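Local coordinates for protein binary enterotoxin of Clostridium perfringens component a (Clostridium perfringens, PDB 5WTZ) that transfers ADP-ribose from NAD+ to actin, probably as the enzymatic component of a binary iota-like enterotoxin, at residues 30-44 against 74-86. Sequence-based numbering, arbitrary orientation.
Sequences WLNNLSKAESTSINN and EDLKNISTAVKKS
Ala82 is the small residue on which the buried half of this contact converges: its CB lies 3.6 Å from Trp30 CZ2 and also meets Leu34 CD2 and Ile42 CG1. With CG anti to the backbone N (chi1 168°), the indole is carried toward the end of the second segment, where its edge meets Ala82; NE1 points at Ala82 O near the ring plane, but the modelled bond is implausibly short and its length doubtful. Ser86 CB sits over the five-membered ring in a CH-pi contact. Ile42 CD1 adds Ile79 CG2, 3.9 Å away, and both isoleucines rest on Leu181. The axes of 36-44 and 74-83 cross at -104° and approach to 8.3 Å, in the first of two ADP-ribosyltransferase-type regions, away from the NAD site. Ser35 and Glu38 form a capping box at the start of the former helix, and the Glu38 carboxylate that closes it also takes Lys85, near the end of the latter. Glu38 OE1 accepts Ser35 N on its anti lone pair and, on its syn one, Lys85 NZ in a 2.6 Å salt bridge. Towards solvent the packing gives way to the long, extended Lys85, whose NZ also bonds Asn33 O at 2.7 Å. Farther along, Asp75 OD1 accepts from both Ser41 OG and Asn44 ND2, each 2.9 Å away.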
loop_
_atom_site.group_PDB
_atom_site.type_symbol
_atom_site.label_atom_id
_atom_site.label_comp_id
_atom_site.label_asym_id
_atom_site.label_seq_id
_atom_site.Cartn_x
_atom_site.Cartn_y
_atom_site.Cartn_z
ATOM N N TRP A 30 -0.842 -13.291 27.080
ATOM C CA TRP A 30 -0.563 -12.063 26.340
ATOM C C TRP A 30 -1.108 -10.830 27.047
ATOM O O TRP A 30 -0.398 -9.839 27.216
ATOM C CB TRP A 30 -1.144 -12.149 24.926
ATOM C CG TRP A 30 -1.163 -10.860 24.183
ATOM C CD1 TRP A 30 -0.109 -10.023 23.960
ATOM C CD2 TRP A 30 -2.292 -10.267 23.531
ATOM N NE1 TRP A 30 -0.517 -8.935 23.224
ATOM C CE2 TRP A 30 -1.851 -9.065 22.943
ATOM C CE3 TRP A 30 -3.629 -10.634 23.391
ATOM C CZ2 TRP A 30 -2.704 -8.228 22.230
ATOM C CZ3 TRP A 30 -4.474 -9.800 22.683
ATOM C CH2 TRP A 30 -4.009 -8.612 22.112
ATOM N N LEU A 31 -2.363 -10.892 27.465
ATOM C CA LEU A 31 -2.982 -9.733 28.096
ATOM C C LEU A 31 -2.420 -9.450 29.491
ATOM O O LEU A 31 -2.541 -8.336 29.996
ATOM C CB LEU A 31 -4.508 -9.893 28.148
ATOM C CG LEU A 31 -5.159 -11.230 28.486
ATOM C CD1 LEU A 31 -5.403 -11.402 29.979
ATOM C CD2 LEU A 31 -6.456 -11.364 27.691
ATOM N N ASN A 32 -1.777 -10.437 30.102
ATOM C CA ASN A 32 -1.120 -10.203 31.380
ATOM C C ASN A 32 0.219 -9.493 31.185
ATOM O O ASN A 32 0.915 -9.172 32.148
ATOM C CB ASN A 32 -0.933 -11.516 32.136
ATOM C CG ASN A 32 -2.220 -12.001 32.775
ATOM O OD1 ASN A 32 -3.310 -11.744 32.267
ATOM N ND2 ASN A 32 -2.101 -12.702 33.897
ATOM N N ASN A 33 0.574 -9.253 29.928
ATOM C CA ASN A 33 1.739 -8.442 29.601
ATOM C C ASN A 33 1.297 -7.058 29.169
ATOM O O ASN A 33 2.119 -6.212 28.811
ATOM C CB ASN A 33 2.572 -9.090 28.490
ATOM C CG ASN A 33 3.661 -10.000 29.026
ATOM O OD1 ASN A 33 4.039 -9.915 30.195
ATOM N ND2 ASN A 33 4.178 -10.869 28.167
ATOM N N LEU A 34 -0.011 -6.837 29.200
ATOM C CA LEU A 34 -0.582 -5.611 28.659
ATOM C C LEU A 34 -0.750 -4.537 29.717
ATOM O O LEU A 34 -1.221 -4.807 30.819
ATOM C CB LEU A 34 -1.932 -5.893 27.994
ATOM C CG LEU A 34 -1.907 -6.707 26.696
ATOM C CD1 LEU A 34 -3.282 -6.706 26.020
ATOM C CD2 LEU A 34 -0.824 -6.208 25.749
ATOM N N SER A 35 -0.356 -3.316 29.377
ATOM C CA SER A 35 -0.679 -2.169 30.205
ATOM C C SER A 35 -2.192 -1.988 30.198
ATOM O O SER A 35 -2.891 -2.607 29.388
ATOM C CB SER A 35 0.015 -0.907 29.691
ATOM O OG SER A 35 -0.387 -0.624 28.360
ATOM N N LYS A 36 -2.702 -1.149 31.097
ATOM C CA LYS A 36 -4.122 -0.836 31.086
ATOM C C LYS A 36 -4.488 -0.193 29.754
ATOM O O LYS A 36 -5.559 -0.448 29.211
ATOM C CB LYS A 36 -4.502 0.092 32.243
ATOM C CG LYS A 36 -5.958 0.523 32.201
ATOM C CD LYS A 36 -6.381 1.278 33.445
ATOM C CE LYS A 36 -5.819 2.684 33.484
ATOM N NZ LYS A 36 -6.391 3.442 34.632
ATOM N N ALA A 37 -3.581 0.626 29.225
ATOM C CA ALA A 37 -3.826 1.328 27.970
ATOM C C ALA A 37 -3.919 0.354 26.799
ATOM O O ALA A 37 -4.681 0.577 25.862
ATOM C CB ALA A 37 -2.743 2.358 27.718
ATOM N N GLU A 38 -3.153 -0.729 26.861
ATOM C CA GLU A 38 -3.166 -1.726 25.798
ATOM C C GLU A 38 -4.426 -2.575 25.844
ATOM O O GLU A 38 -5.021 -2.871 24.812
ATOM C CB GLU A 38 -1.939 -2.624 25.890
ATOM C CG GLU A 38 -0.651 -1.972 25.450
ATOM C CD GLU A 38 0.550 -2.893 25.622
ATOM O OE1 GLU A 38 0.676 -3.506 26.696
ATOM O OE2 GLU A 38 1.368 -3.011 24.685
ATOM N N SER A 39 -4.827 -2.986 27.038
ATOM C CA SER A 39 -6.066 -3.731 27.166
ATOM C C SER A 39 -7.234 -2.910 26.625
ATOM O O SER A 39 -8.022 -3.403 25.823
ATOM C CB SER A 39 -6.308 -4.139 28.615
ATOM O OG SER A 39 -5.569 -5.308 28.914
ATOM N N THR A 40 -7.318 -1.646 27.023
ATOM C CA THR A 40 -8.420 -0.798 26.575
ATOM C C THR A 40 -8.329 -0.483 25.082
ATOM O O THR A 40 -9.344 -0.259 24.436
ATOM C CB THR A 40 -8.482 0.517 27.361
ATOM O OG1 THR A 40 -7.328 1.309 27.063
ATOM C CG2 THR A 40 -8.530 0.241 28.841
ATOM N N SER A 41 -7.125 -0.472 24.525
ATOM C CA SER A 41 -6.987 -0.234 23.086
ATOM C C SER A 41 -7.349 -1.477 22.275
ATOM O O SER A 41 -7.984 -1.376 21.228
ATOM C CB SER A 41 -5.577 0.240 22.742
ATOM O OG SER A 41 -5.451 1.631 22.995
ATOM N N ILE A 42 -6.970 -2.651 22.764
ATOM C CA ILE A 42 -7.434 -3.887 22.148
ATOM C C ILE A 42 -8.961 -3.995 22.263
ATOM O O ILE A 42 -9.639 -4.435 21.331
ATOM C CB ILE A 42 -6.758 -5.121 22.782
ATOM C CG1 ILE A 42 -5.305 -5.217 22.315
ATOM C CG2 ILE A 42 -7.521 -6.400 22.451
ATOM C CD1 ILE A 42 -5.144 -5.189 20.809
ATOM N N ASN A 43 -9.508 -3.571 23.401
ATOM C CA ASN A 43 -10.956 -3.547 23.563
ATOM C C ASN A 43 -11.618 -2.604 22.569
ATOM O O ASN A 43 -12.693 -2.894 22.049
ATOM C CB ASN A 43 -11.335 -3.156 24.994
ATOM C CG ASN A 43 -11.449 -4.352 25.914
ATOM O OD1 ASN A 43 -11.814 -5.446 25.483
ATOM N ND2 ASN A 43 -11.158 -4.146 27.194
ATOM N N ASN A 44 -10.972 -1.474 22.304
ATOM C CA ASN A 44 -11.453 -0.529 21.304
ATOM C C ASN A 44 -11.421 -1.137 19.897
ATOM O O ASN A 44 -12.257 -0.817 19.055
ATOM C CB ASN A 44 -10.627 0.766 21.325
ATOM C CG ASN A 44 -10.904 1.636 22.550
ATOM O OD1 ASN A 44 -11.880 1.429 23.286
ATOM N ND2 ASN A 44 -10.047 2.631 22.763
ATOM N N GLU A 74 -3.644 7.034 20.274
ATOM C CA GLU A 74 -3.226 6.099 21.322
ATOM C C GLU A 74 -3.590 4.670 20.945
ATOM O O GLU A 74 -2.790 3.749 21.115
ATOM C CB GLU A 74 -3.855 6.457 22.676
ATOM C CG GLU A 74 -3.616 7.894 23.122
ATOM C CD GLU A 74 -2.143 8.264 23.149
ATOM O OE1 GLU A 74 -1.386 7.657 23.939
ATOM O OE2 GLU A 74 -1.739 9.160 22.372
ATOM N N ASP A 75 -4.800 4.491 20.431
ATOM C CA ASP A 75 -5.218 3.191 19.931
ATOM C C ASP A 75 -4.240 2.636 18.893
ATOM O O ASP A 75 -3.809 1.481 18.992
ATOM C CB ASP A 75 -6.625 3.283 19.352
ATOM C CG ASP A 75 -7.660 3.558 20.420
ATOM O OD1 ASP A 75 -7.457 3.084 21.554
ATOM O OD2 ASP A 75 -8.663 4.248 20.138
ATOM N N LEU A 76 -3.873 3.459 17.916
ATOM C CA LEU A 76 -2.929 3.021 16.894
ATOM C C LEU A 76 -1.601 2.590 17.525
ATOM O O LEU A 76 -1.063 1.536 17.188
ATOM C CB LEU A 76 -2.700 4.125 15.858
ATOM C CG LEU A 76 -3.870 4.411 14.913
ATOM C CD1 LEU A 76 -3.479 5.427 13.869
ATOM C CD2 LEU A 76 -4.363 3.137 14.255
ATOM N N LYS A 77 -1.088 3.394 18.453
ATOM C CA LYS A 77 0.176 3.083 19.116
ATOM C C LYS A 77 0.069 1.824 19.976
ATOM O O LYS A 77 0.923 0.941 19.909
ATOM C CB LYS A 77 0.636 4.262 19.984
ATOM C CG LYS A 77 0.798 5.586 19.240
ATOM C CD LYS A 77 0.933 6.756 20.221
ATOM C CE LYS A 77 0.974 8.108 19.508
ATOM N NZ LYS A 77 2.291 8.381 18.866
ATOM N N ASN A 78 -0.993 1.738 20.776
ATOM C CA ASN A 78 -1.109 0.675 21.776
ATOM C C ASN A 78 -1.460 -0.698 21.198
ATOM O O ASN A 78 -1.034 -1.714 21.736
ATOM C CB ASN A 78 -2.149 1.049 22.843
ATOM C CG ASN A 78 -1.841 2.369 23.533
ATOM O OD1 ASN A 78 -0.702 2.840 23.532
ATOM N ND2 ASN A 78 -2.866 2.981 24.118
ATOM N N ILE A 79 -2.245 -0.741 20.123
ATOM C CA ILE A 79 -2.608 -2.026 19.534
ATOM C C ILE A 79 -1.343 -2.691 19.015
ATOM O O ILE A 79 -1.132 -3.898 19.185
ATOM C CB ILE A 79 -3.643 -1.869 18.397
ATOM C CG1 ILE A 79 -4.979 -1.410 18.980
ATOM C CG2 ILE A 79 -3.860 -3.185 17.688
ATOM C CD1 ILE A 79 -5.915 -0.814 17.961
ATOM N N SER A 80 -0.490 -1.868 18.423
ATOM C CA SER A 80 0.763 -2.315 17.825
ATOM C C SER A 80 1.739 -2.891 18.868
ATOM O O SER A 80 2.297 -3.968 18.661
ATOM C CB SER A 80 1.399 -1.154 17.058
ATOM O OG SER A 80 2.518 -1.576 16.295
ATOM N N THR A 81 1.943 -2.203 19.990
ATOM C CA THR A 81 2.818 -2.758 21.027
ATOM C C THR A 81 2.212 -4.019 21.637
ATOM O O THR A 81 2.932 -4.933 22.043
ATOM C CB THR A 81 3.106 -1.760 22.165
ATOM O OG1 THR A 81 1.908 -1.529 22.921
ATOM C CG2 THR A 81 3.639 -0.453 21.613
ATOM N N ALA A 82 0.885 -4.069 21.699
ATOM C CA ALA A 82 0.202 -5.226 22.254
ATOM C C ALA A 82 0.480 -6.475 21.421
ATOM O O ALA A 82 0.936 -7.490 21.957
ATOM C CB ALA A 82 -1.301 -4.968 22.352
ATOM N N VAL A 83 0.231 -6.402 20.114
ATOM C CA VAL A 83 0.415 -7.578 19.264
ATOM C C VAL A 83 1.890 -7.964 19.140
ATOM O O VAL A 83 2.210 -9.138 18.964
ATOM C CB VAL A 83 -0.192 -7.380 17.846
ATOM C CG1 VAL A 83 -1.715 -7.271 17.931
ATOM C CG2 VAL A 83 0.426 -6.175 17.133
ATOM N N LYS A 84 2.788 -6.990 19.260
ATOM C CA LYS A 84 4.223 -7.283 19.217
ATOM C C LYS A 84 4.680 -8.117 20.408
ATOM O O LYS A 84 5.790 -8.644 20.408
ATOM C CB LYS A 84 5.044 -5.990 19.142
ATOM C CG LYS A 84 5.093 -5.387 17.751
ATOM C CD LYS A 84 5.762 -4.023 17.734
ATOM C CE LYS A 84 5.848 -3.501 16.311
ATOM N NZ LYS A 84 5.760 -2.018 16.207
ATOM N N LYS A 85 3.827 -8.238 21.422
ATOM C CA LYS A 85 4.135 -9.077 22.576
ATOM C C LYS A 85 3.624 -10.493 22.340
ATOM O O LYS A 85 3.707 -11.352 23.218
ATOM C CB LYS A 85 3.519 -8.495 23.854
ATOM C CG LYS A 85 3.982 -7.082 24.190
ATOM C CD LYS A 85 3.270 -6.532 25.427
ATOM C CE LYS A 85 3.740 -5.114 25.753
ATOM N NZ LYS A 85 3.070 -4.553 26.969
ATOM N N SER A 86 3.093 -10.729 21.146
ATOM C CA SER A 86 2.512 -12.020 20.801
ATOM C C SER A 86 2.994 -12.469 19.423
ATOM O O SER A 86 2.194 -12.690 18.516
ATOM C CB SER A 86 0.980 -11.942 20.834
ATOM O OG SER A 86 0.405 -13.233 20.742
#